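PDB 4GS3: single-stranded DNA-binding protein from Thermoanaerobacter tengcongensis, which probably binds single-stranded DNA through its N-terminal oligonucleotide/oligosaccharide-binding (OB) domain, the part described here. Local coordinates for residues T70-Y81 against I94-V105. Sequence-based numbering, arbitrary orientation.
Sequences TRVKIEGQLRSY and ILTVFARDISVV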
ATOM      1  N   THR A  70      -8.057  -7.782  -3.815  1.00 13.53           N
ATOM      2  CA  THR A  70      -8.196  -7.862  -2.350  1.00 13.06           C
ATOM      3  C   THR A  70      -8.546  -6.488  -1.798  1.00 11.74           C
ATOM      4  O   THR A  70      -7.926  -5.490  -2.186  1.00 12.14           O
ATOM      5  CB  THR A  70      -6.856  -8.336  -1.728  1.00 13.26           C
ATOM      6  OG1 THR A  70      -6.501  -9.595  -2.263  1.00 15.83           O
ATOM      7  CG2 THR A  70      -6.900  -8.440  -0.216  1.00 14.94           C
ATOM      8  N   ARG A  71      -9.498  -6.431  -0.872  1.00 12.13           N
ATOM      9  CA  ARG A  71      -9.882  -5.174  -0.232  1.00 11.19           C
ATOM     10  C   ARG A  71      -9.138  -5.074   1.094  1.00 10.51           C
ATOM     11  O   ARG A  71      -9.082  -6.031   1.847  1.00 10.77           O
ATOM     12  CB  ARG A  71     -11.383  -5.154  -0.011  1.00 12.37           C
ATOM     13  CG  ARG A  71     -11.879  -3.792   0.365  1.00 12.81           C
ATOM     14  CD  ARG A  71     -13.366  -3.867   0.545  1.00 15.75           C
ATOM     15  NE  ARG A  71     -13.929  -2.566   0.775  1.00 15.86           N
ATOM     16  CZ  ARG A  71     -14.995  -2.328   1.536  1.00 16.18           C
ATOM     17  NH1 ARG A  71     -15.627  -3.257   2.234  1.00 18.33           N
ATOM     18  NH2 ARG A  71     -15.425  -1.090   1.594  1.00 19.16           N
ATOM     19  N   VAL A  72      -8.614  -3.878   1.363  1.00 10.46           N
ATOM     20  CA  VAL A  72      -7.764  -3.657   2.522  1.00  9.97           C
ATOM     21  C   VAL A  72      -8.060  -2.285   3.120  1.00 10.07           C
ATOM     22  O   VAL A  72      -8.473  -1.353   2.449  1.00 11.53           O
ATOM     23  CB  VAL A  72      -6.281  -3.768   2.174  1.00 11.60           C
ATOM     24  CG1 VAL A  72      -5.908  -5.138   1.713  1.00 14.15           C
ATOM     25  CG2 VAL A  72      -5.855  -2.741   1.125  1.00 13.04           C
ATOM     26  N   LYS A  73      -7.772  -2.205   4.416  1.00  9.99           N
ATOM     27  CA  LYS A  73      -7.600  -0.925   5.104  1.00  9.76           C
ATOM     28  C   LYS A  73      -6.121  -0.788   5.422  1.00 10.07           C
ATOM     29  O   LYS A  73      -5.525  -1.704   6.030  1.00 11.61           O
ATOM     30  CB  LYS A  73      -8.417  -0.840   6.367  1.00 10.98           C
ATOM     31  CG  LYS A  73      -8.276   0.467   7.108  1.00 11.90           C
ATOM     32  CD  LYS A  73      -9.157   0.558   8.316  1.00 15.79           C
ATOM     33  CE  LYS A  73      -9.069   1.858   9.018  1.00 15.32           C
ATOM     34  NZ  LYS A  73      -9.820   1.918  10.304  1.00 19.54           N
ATOM     35  N   ILE A  74      -5.517   0.334   5.050  1.00  9.93           N
ATOM     36  CA  ILE A  74      -4.130   0.622   5.270  1.00 10.34           C
ATOM     37  C   ILE A  74      -3.988   1.872   6.095  1.00 10.48           C
ATOM     38  O   ILE A  74      -4.679   2.874   5.818  1.00 12.15           O
ATOM     39  CB  ILE A  74      -3.363   0.810   3.955  1.00 11.81           C
ATOM     40  CG1 ILE A  74      -3.400  -0.515   3.164  1.00 15.22           C
ATOM     41  CG2 ILE A  74      -1.957   1.293   4.109  1.00 14.68           C
ATOM     42  CD1 ILE A  74      -2.951  -0.411   1.761  1.00 16.98           C
ATOM     43  N   GLU A  75      -3.101   1.855   7.071  1.00 10.84           N
ATOM     44  CA  GLU A  75      -2.613   3.034   7.728  1.00 11.06           C
ATOM     45  C   GLU A  75      -1.134   3.151   7.411  1.00 10.53           C
ATOM     46  O   GLU A  75      -0.400   2.171   7.512  1.00 11.29           O
ATOM     47  CB  GLU A  75      -2.792   3.072   9.250  1.00 14.18           C
ATOM     48  CG  GLU A  75      -2.554   4.501   9.816  1.00 17.72           C
ATOM     49  CD  GLU A  75      -1.158   4.998  10.027  1.00 18.11           C
ATOM     50  OE1 GLU A  75      -0.889   6.222   9.979  1.00 22.16           O
ATOM     51  OE2 GLU A  75      -0.242   4.139  10.192  1.00 19.06           O
ATOM     52  N   GLY A  76      -0.651   4.352   7.120  1.00 11.08           N
ATOM     53  CA  GLY A  76       0.751   4.542   6.891  1.00 11.66           C
ATOM     54  C   GLY A  76       1.156   5.999   6.831  1.00 10.90           C
ATOM     55  O   GLY A  76       0.415   6.868   7.187  1.00 15.78           O
ATOM     56  N   GLN A  77       2.373   6.182   6.403  1.00 11.30           N
ATOM     57  CA  GLN A  77       3.054   7.462   6.380  1.00 11.65           C
ATOM     58  C   GLN A  77       3.235   7.879   4.936  1.00 10.39           C
ATOM     59  O   GLN A  77       3.713   7.051   4.132  1.00 12.26           O
ATOM     60  CB  GLN A  77       4.428   7.313   7.031  1.00 13.69           C
ATOM     61  CG  GLN A  77       5.231   8.561   7.281  1.00 14.65           C
ATOM     62  CD  GLN A  77       6.541   8.267   8.003  1.00 16.96           C
ATOM     63  OE1 GLN A  77       7.250   7.341   7.615  1.00 26.46           O
ATOM     64  NE2 GLN A  77       6.806   8.966   9.058  1.00 18.74           N
ATOM     65  N   LEU A  78       2.943   9.109   4.552  1.00  9.82           N
ATOM     66  CA  LEU A  78       3.191   9.552   3.187  1.00  9.43           C
ATOM     67  C   LEU A  78       4.664   9.956   3.108  1.00  9.41           C
ATOM     68  O   LEU A  78       5.086  10.891   3.785  1.00 10.72           O
ATOM     69  CB  LEU A  78       2.293  10.717   2.793  1.00 10.85           C
ATOM     70  CG  LEU A  78       2.309  11.151   1.356  1.00 11.63           C
ATOM     71  CD1 LEU A  78       1.875  10.019   0.415  1.00 13.51           C
ATOM     72  CD2 LEU A  78       1.411  12.375   1.129  1.00 13.58           C
ATOM     73  N   ARG A  79       5.422   9.241   2.281  1.00  9.83           N
ATOM     74  CA  ARG A  79       6.854   9.442   2.163  1.00 10.30           C
ATOM     75  C   ARG A  79       7.242   9.907   0.779  1.00 10.40           C
ATOM     76  O   ARG A  79       6.693   9.462  -0.228  1.00 12.10           O
ATOM     77  CB  ARG A  79       7.628   8.144   2.462  1.00 11.11           C
ATOM     78  CG  ARG A  79       7.565   7.705   3.882  1.00 12.14           C
ATOM     79  CD  ARG A  79       8.536   6.543   4.152  1.00 13.71           C
ATOM     80  NE  ARG A  79       8.504   6.147   5.535  1.00 15.14           N
ATOM     81  CZ  ARG A  79       9.379   5.273   6.065  1.00 16.07           C
ATOM     82  NH1 ARG A  79      10.342   4.769   5.309  1.00 16.70           N
ATOM     83  NH2 ARG A  79       9.236   4.970   7.339  1.00 20.52           N
ATOM     84  N   SER A  80       8.253  10.778   0.750  1.00 10.40           N
ATOM     85  CA  SER A  80       9.015  11.011  -0.455  1.00 11.02           C
ATOM     86  C   SER A  80      10.352  10.293  -0.274  1.00 11.68           C
ATOM     87  O   SER A  80      10.902  10.225   0.829  1.00 13.54           O
ATOM     88  CB  SER A  80       9.198  12.505  -0.706  1.00 11.97           C
ATOM     89  OG  SER A  80       9.880  13.173   0.339  1.00 12.13           O
ATOM     90  N   TYR A  81      10.857   9.776  -1.413  1.00 12.32           N
ATOM     91  CA  TYR A  81      12.193   9.186  -1.338  1.00 13.80           C
ATOM     92  C   TYR A  81      12.821   9.238  -2.720  1.00 14.97           C
ATOM     93  O   TYR A  81      12.168   9.265  -3.725  1.00 15.39           O
ATOM     94  CB  TYR A  81      12.191   7.769  -0.743  1.00 15.46           C
ATOM     95  CG  TYR A  81      11.589   6.730  -1.644  1.00 15.44           C
ATOM     96  CD1 TYR A  81      10.220   6.587  -1.866  1.00 15.45           C
ATOM     97  CD2 TYR A  81      12.416   5.875  -2.326  1.00 17.77           C
ATOM     98  CE1 TYR A  81       9.727   5.613  -2.726  1.00 17.48           C
ATOM     99  CE2 TYR A  81      11.934   4.898  -3.174  1.00 18.29           C
ATOM    100  CZ  TYR A  81      10.575   4.774  -3.385  1.00 17.64           C
ATOM    101  OH  TYR A  81      10.155   3.795  -4.206  1.00 23.64           O
ATOM    102  N   ILE A  94      10.133   9.686  -5.708  1.00 13.82           N
ATOM    103  CA  ILE A  94       8.891   8.907  -5.720  1.00 12.78           C
ATOM    104  C   ILE A  94       8.148   9.207  -4.432  1.00 12.11           C
ATOM    105  O   ILE A  94       8.736   9.336  -3.364  1.00 14.21           O
ATOM    106  CB  ILE A  94       9.179   7.417  -5.931  1.00 14.86           C
ATOM    107  CG1 ILE A  94       9.945   7.184  -7.243  1.00 17.64           C
ATOM    108  CG2 ILE A  94       7.927   6.583  -5.824  1.00 17.58           C
ATOM    109  CD1 ILE A  94       9.175   7.423  -8.481  1.00 21.17           C
ATOM    110  N   LEU A  95       6.823   9.243  -4.536  1.00 11.45           N
ATOM    111  CA  LEU A  95       5.943   9.302  -3.380  1.00 10.90           C
ATOM    112  C   LEU A  95       5.329   7.949  -3.163  1.00 10.92           C
ATOM    113  O   LEU A  95       4.955   7.225  -4.118  1.00 12.37           O
ATOM    114  CB  LEU A  95       4.800  10.294  -3.651  1.00 11.78           C
ATOM    115  CG  LEU A  95       5.272  11.731  -3.689  1.00 13.10           C
ATOM    116  CD1 LEU A  95       4.236  12.627  -4.303  1.00 15.06           C
ATOM    117  CD2 LEU A  95       5.584  12.224  -2.292  1.00 17.26           C
ATOM    118  N   THR A  96       5.158   7.585  -1.895  1.00 10.69           N
ATOM    119  CA  THR A  96       4.467   6.356  -1.557  1.00 10.43           C
ATOM    120  C   THR A  96       3.805   6.478  -0.219  1.00  9.52           C
ATOM    121  O   THR A  96       4.293   7.227   0.653  1.00 11.28           O
ATOM    122  CB  THR A  96       5.462   5.154  -1.626  1.00 11.56           C
ATOM    123  OG1 THR A  96       4.640   3.974  -1.694  1.00 13.23           O
ATOM    124  CG2 THR A  96       6.411   5.123  -0.442  1.00 13.43           C
ATOM    125  N   VAL A  97       2.762   5.699  -0.006  1.00  9.42           N
ATOM    126  CA  VAL A  97       2.191   5.494   1.312  1.00  9.59           C
ATOM    127  C   VAL A  97       2.930   4.292   1.870  1.00 10.03           C
ATOM    128  O   VAL A  97       2.716   3.155   1.423  1.00 11.06           O
ATOM    129  CB  VAL A  97       0.694   5.293   1.259  1.00 10.36           C
ATOM    130  CG1 VAL A  97       0.178   5.032   2.696  1.00 11.80           C
ATOM    131  CG2 VAL A  97      -0.026   6.460   0.617  1.00 11.60           C
ATOM    132  N   PHE A  98       3.780   4.522   2.852  1.00 10.31           N
ATOM    133  CA  PHE A  98       4.571   3.493   3.482  1.00 10.42           C
ATOM    134  C   PHE A  98       3.725   2.896   4.589  1.00 10.87           C
ATOM    135  O   PHE A  98       3.434   3.530   5.599  1.00 11.95           O
ATOM    136  CB  PHE A  98       5.870   4.087   4.019  1.00 12.06           C
ATOM    137  CG  PHE A  98       6.870   3.068   4.467  1.00 14.11           C
ATOM    138  CD1 PHE A  98       7.733   2.482   3.554  1.00 16.24           C
ATOM    139  CD2 PHE A  98       6.972   2.723   5.774  1.00 18.81           C
ATOM    140  CE1 PHE A  98       8.682   1.580   3.946  1.00 19.65           C
ATOM    141  CE2 PHE A  98       7.921   1.791   6.199  1.00 21.24           C
ATOM    142  CZ  PHE A  98       8.769   1.212   5.272  1.00 22.01           C
ATOM    143  N   ALA A  99       3.291   1.630   4.393  1.00 10.92           N
ATOM    144  CA  ALA A  99       2.323   1.034   5.262  1.00 11.17           C
ATOM    145  C   ALA A  99       2.926   0.731   6.629  1.00 11.38           C
ATOM    146  O   ALA A  99       4.019   0.228   6.743  1.00 13.40           O
ATOM    147  CB  ALA A  99       1.775  -0.255   4.627  1.00 13.41           C
ATOM    148  N   ARG A 100       2.132   1.047   7.645  1.00 11.62           N
ATOM    149  CA  ARG A 100       2.414   0.639   9.019  1.00 12.42           C
ATOM    150  C   ARG A 100       1.456  -0.450   9.463  1.00 12.34           C
ATOM    151  O   ARG A 100       1.829  -1.244  10.354  1.00 15.53           O
ATOM    152  CB  ARG A 100       2.331   1.867   9.945  1.00 15.26           C
ATOM    153  CG  ARG A 100       3.532   2.729   9.685  1.00 19.25           C
ATOM    154  CD  ARG A 100       3.554   3.824  10.731  1.00 22.60           C
ATOM    155  NE  ARG A 100       2.546   4.908  10.449  1.00 21.69           N
ATOM    156  CZ  ARG A 100       2.792   6.215  10.412  1.00 18.32           C
ATOM    157  NH1 ARG A 100       1.825   7.081  10.178  1.00 19.61           N
ATOM    158  NH2 ARG A 100       4.007   6.705  10.625  1.00 20.86           N
ATOM    159  N   ASP A 101       0.242  -0.500   8.954  1.00 12.80           N
ATOM    160  CA  ASP A 101      -0.747  -1.469   9.340  1.00 14.59           C
ATOM    161  C   ASP A 101      -1.581  -1.765   8.137  1.00 13.31           C
ATOM    162  O   ASP A 101      -1.882  -0.875   7.326  1.00 14.29           O
ATOM    163  CB  ASP A 101      -1.652  -0.966  10.483  1.00 19.03           C
ATOM    164  CG  ASP A 101      -2.561  -2.154  10.847  1.00 27.71           C
ATOM    165  OD1 ASP A 101      -2.099  -3.278  11.078  1.00 36.18           O
ATOM    166  OD2 ASP A 101      -3.784  -2.026  10.870  1.00 42.97           O
ATOM    167  N   ILE A 102      -1.929  -3.044   7.973  1.00 13.68           N
ATOM    168  CA  ILE A 102      -2.794  -3.455   6.887  1.00 12.98           C
ATOM    169  C   ILE A 102      -3.743  -4.524   7.439  1.00 12.85           C
ATOM    170  O   ILE A 102      -3.306  -5.394   8.216  1.00 15.16           O
ATOM    171  CB  ILE A 102      -2.041  -3.921   5.649  1.00 15.09           C
ATOM    172  CG1 ILE A 102      -2.961  -4.116   4.400  1.00 16.27           C
ATOM    173  CG2 ILE A 102      -1.223  -5.168   5.922  1.00 17.35           C
ATOM    174  CD1 ILE A 102      -2.212  -4.048   3.069  1.00 18.69           C
ATOM    175  N   SER A 103      -4.990  -4.443   7.046  1.00 11.41           N
ATOM    176  CA  SER A 103      -5.964  -5.459   7.372  1.00 12.16           C
ATOM    177  C   SER A 103      -6.772  -5.764   6.110  1.00 11.53           C
ATOM    178  O   SER A 103      -7.315  -4.877   5.464  1.00 12.98           O
ATOM    179  CB  SER A 103      -6.910  -4.960   8.452  1.00 15.19           C
ATOM    180  OG  SER A 103      -6.290  -4.694   9.658  1.00 22.49           O
ATOM    181  N   VAL A 104      -6.903  -7.036   5.794  1.00 11.61           N
ATOM    182  CA  VAL A 104      -7.750  -7.504   4.696  1.00 11.45           C
ATOM    183  C   VAL A 104      -9.163  -7.544   5.233  1.00 10.51           C
ATOM    184  O   VAL A 104      -9.425  -8.058   6.311  1.00 12.07           O
ATOM    185  CB  VAL A 104      -7.298  -8.857   4.145  1.00 12.84           C
ATOM    186  CG1 VAL A 104      -8.227  -9.328   3.037  1.00 13.04           C
ATOM    187  CG2 VAL A 104      -5.873  -8.797   3.551  1.00 15.98           C
ATOM    188  N   VAL A 105     -10.111  -7.016   4.443  1.00 10.77           N
ATOM    189  CA  VAL A 105     -11.509  -6.951   4.821  1.00 10.75           C
ATOM    190  C   VAL A 105     -12.369  -7.554   3.715  1.00 11.25           C
ATOM    191  O   VAL A 105     -11.978  -7.585   2.546  1.00 11.35           O
ATOM    192  CB  VAL A 105     -11.936  -5.517   5.156  1.00 11.39           C
ATOM    193  CG1 VAL A 105     -11.146  -5.006   6.341  1.00 12.22           C
ATOM    194  CG2 VAL A 105     -11.834  -4.592   3.965  1.00 13.04           C
TER
HETATM  195  O   HOH W   1     -10.810  -8.774   0.322  0.50  9.77           O
HETATM  196  O   HOH W   2      -5.196  -1.244   8.939  1.00 28.87           O
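Arg-100 grips Glu-75 side-on in a two-bond salt bridge, Arg-100 NE to Glu-75 OE2 and NH1 to OE1, each at 2.9 Å. Both carboxylate oxygens use their syn lone pairs, and the two groups are nearly coplanar, 2° apart. The bend of Arg-100 at chi3 (-76°) turns its guanidinium toward Glu-75 and across Gly-76, with Gln-77 CB over one face, offset toward the rim. Thr-13 OG1 is also hydrogen-bonded to Glu-75 OE1, and Arg-100 NH1 to Asn-12 O. Were Arg-100 replaced by alanine, the Glu-75 carboxylate would probably lose its charged partner, Asn-12 O a donor and Gln-77 CB its cover. Beneath the pair lies a classic beta bulge: Glu-75 O accepts from Arg-100 N (2.8 Å) and Asp-101 N (3.1 Å), shifting the register by one where the chain of 94-105 turns a corner at Arg-100. On the same face, the Arg-79 guanidinium stacks flat on the Phe-98 ring, centres 3.7 Å apart and planes at 7°, a cation-pi contact. Gln-77 OE1, at the guanidinium's edge and in its plane, accepts from Arg-79 NE (2.7 Å) and weakly from NH2, helping hold the group flat. Tyr-81 CE1 rests on Ile-94 CG2 (3.7 Å). On the reverse face Ile-74 and Ile-102 run side by side into the OB-barrel core, toward Phe-38, Ile-54 and Ile-56. Strand 14-20 flanks 71-82 antiparallel; strand 49-57 flanks 93-105 parallel.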